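Local structure of uncharacterized protein (Rhodobacter sphaeroides, 3PU2) at residues V65-G68 and R72-G75. The protein is of unknown function but belongs to the AHA1 family of the SRPBCC superfamily, whose name-giving members activate the Hsp90 ATPase. Numbering follows the deposited sequence.
Sequences VWTG and RTRG
Trp66 and Arg74 form the antiparallel hydrogen-bonded pair of this contact. Trp66 N donates to Arg74 O at 2.8 Å, and the bond is almost straight (178°). Arg74 N returns a bond to Trp66 O at 3.0 Å; this one is clearly bent, at 137°. Beyond the strand pairing, Gly68 N donates to Arg72 O, again at 3.0 Å. Two CA-H...O contacts accompany these bonds. Val65 CA faces Arg74 O, and Thr73 CA lies 3.2 Å from Trp66 O.

Val65, Thr67 and Thr73 occupy one face of the sheet. With chi1 at -178°, Val65 CG1 points away from the backbone N of its own residue and comes to 3.8 Å from Thr73 CB. The two side chains meet at a slant. Thr67 OG1 turns to the neighbouring strand 49-54, where it hydrogen-bonds Thr50 OG1.

Trp66 and Arg74 share the other face. The benzene edge of the indole meets the backbone of strand 73-84, with Trp66 CE3 3.2 Å from Arg74 O and that oxygen near the ring plane. Arg74 CG lies 4.2 Å from Trp66 CE3. On the pyrrole side of the indole, Trp66 NE1 hydrogen-bonds Leu42 O. The Arg74 side chain makes a cation-pi contact with Trp47.

The arrangement is the end of a beta hairpin joining strands 61-67 and 73-84, with Gly68 and Arg72 leading into the connecting turn. The hairpin belongs to the antiparallel sheet of the Bet v 1-like (SRPBCC) fold, and this end lies at the protein surface.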
ATOM      1  N   VAL A  65       7.434  10.257  -0.196  1.00 28.36           N
ATOM      2  CA  VAL A  65       8.849  10.334   0.152  1.00 14.16           C
ATOM      3  C   VAL A  65       9.112  10.027   1.611  1.00 22.83           C
ATOM      4  O   VAL A  65       8.520  10.611   2.509  1.00 41.77           O
ATOM      5  CB  VAL A  65       9.472  11.744  -0.142  1.00 20.77           C
ATOM      6  CG1 VAL A  65      10.989  11.747   0.198  1.00 10.56           C
ATOM      7  CG2 VAL A  65       9.258  12.123  -1.632  1.00 13.07           C
ATOM      8  N   TRP A  66      10.026   9.104   1.839  1.00 35.62           N
ATOM      9  CA  TRP A  66      10.405   8.740   3.188  1.00 20.97           C
ATOM     10  C   TRP A  66      11.841   9.224   3.397  1.00 31.17           C
ATOM     11  O   TRP A  66      12.693   9.136   2.496  1.00 34.39           O
ATOM     12  CB  TRP A  66      10.319   7.224   3.355  1.00 19.29           C
ATOM     13  CG  TRP A  66       8.935   6.697   3.210  1.00 29.89           C
ATOM     14  CD1 TRP A  66       7.998   6.544   4.200  1.00 36.19           C
ATOM     15  CD2 TRP A  66       8.325   6.222   2.010  1.00 35.61           C
ATOM     16  NE1 TRP A  66       6.847   5.993   3.688  1.00 18.56           N
ATOM     17  CE2 TRP A  66       7.022   5.786   2.345  1.00 32.59           C
ATOM     18  CE3 TRP A  66       8.753   6.115   0.679  1.00 40.66           C
ATOM     19  CZ2 TRP A  66       6.150   5.253   1.399  1.00 36.24           C
ATOM     20  CZ3 TRP A  66       7.891   5.587  -0.251  1.00 38.08           C
ATOM     21  CH2 TRP A  66       6.601   5.159   0.112  1.00 29.19           C
ATOM     22  N   THR A  67      12.091   9.756   4.582  1.00 33.77           N
ATOM     23  CA  THR A  67      13.410  10.226   4.933  1.00 24.44           C
ATOM     24  C   THR A  67      13.922   9.381   6.082  1.00 29.90           C
ATOM     25  O   THR A  67      13.287   9.280   7.140  1.00 47.02           O
ATOM     26  CB  THR A  67      13.396  11.659   5.405  1.00 23.05           C
ATOM     27  OG1 THR A  67      12.630  12.453   4.490  1.00 32.01           O
ATOM     28  CG2 THR A  67      14.837  12.169   5.496  1.00 16.57           C
ATOM     29  N   GLY A  68      15.082   8.784   5.870  1.00 29.52           N
ATOM     30  CA  GLY A  68      15.673   7.953   6.903  1.00 50.97           C
ATOM     31  C   GLY A  68      16.664   8.700   7.773  1.00 53.70           C
ATOM     32  O   GLY A  68      16.776   9.931   7.680  1.00 41.60           O
ATOM     33  N   ARG A  72      19.155  10.715   3.849  1.00 23.15           N
ATOM     34  CA  ARG A  72      18.821  10.132   2.540  1.00 28.35           C
ATOM     35  C   ARG A  72      17.312   9.888   2.386  1.00 35.89           C
ATOM     36  O   ARG A  72      16.603   9.614   3.362  1.00 44.54           O
ATOM     37  CB  ARG A  72      19.585   8.819   2.318  1.00 40.23           C
ATOM     38  CG  ARG A  72      19.347   7.783   3.411  1.00 80.10           C
ATOM     39  CD  ARG A  72      20.434   6.700   3.435  1.00 92.02           C
ATOM     40  NE  ARG A  72      20.031   5.444   2.800  1.00 81.83           N
ATOM     41  CZ  ARG A  72      19.673   5.327   1.527  1.00 67.12           C
ATOM     42  NH1 ARG A  72      19.660   6.394   0.735  1.00 70.30           N
ATOM     43  NH2 ARG A  72      19.342   4.138   1.043  1.00 56.53           N
ATOM     44  N   THR A  73      16.824  10.011   1.152  1.00 46.47           N
ATOM     45  CA  THR A  73      15.411   9.793   0.871  1.00 34.64           C
ATOM     46  C   THR A  73      15.160   8.592  -0.026  1.00 43.66           C
ATOM     47  O   THR A  73      16.074   8.007  -0.618  1.00 51.29           O
ATOM     48  CB  THR A  73      14.748  11.006   0.196  1.00 36.59           C
ATOM     49  OG1 THR A  73      15.273  11.167  -1.124  1.00 49.69           O
ATOM     50  CG2 THR A  73      14.991  12.250   1.000  1.00 43.08           C
ATOM     51  N   ARG A  74      13.892   8.237  -0.111  1.00 33.20           N
ATOM     52  CA  ARG A  74      13.449   7.126  -0.909  1.00 32.67           C
ATOM     53  C   ARG A  74      12.018   7.495  -1.263  1.00 44.00           C
ATOM     54  O   ARG A  74      11.207   7.819  -0.384  1.00 44.87           O
ATOM     55  CB  ARG A  74      13.530   5.834  -0.076  1.00 33.97           C
ATOM     56  CG  ARG A  74      12.554   4.740  -0.459  1.00 56.40           C
ATOM     57  CD  ARG A  74      12.927   3.425   0.211  1.00 75.98           C
ATOM     58  NE  ARG A  74      12.925   3.484   1.673  1.00 66.62           N
ATOM     59  CZ  ARG A  74      13.487   2.558   2.448  1.00 72.96           C
ATOM     60  NH1 ARG A  74      14.097   1.516   1.897  1.00 83.35           N
ATOM     61  NH2 ARG A  74      13.429   2.659   3.769  1.00 68.16           N
ATOM     62  N   GLY A  75      11.705   7.480  -2.551  1.00 39.98           N
ATOM     63  CA  GLY A  75      10.360   7.844  -2.927  1.00 29.35           C
ATOM     64  C   GLY A  75       9.780   7.112  -4.109  1.00 40.67           C
ATOM     65  O   GLY A  75      10.454   6.326  -4.790  1.00 41.55           O
TER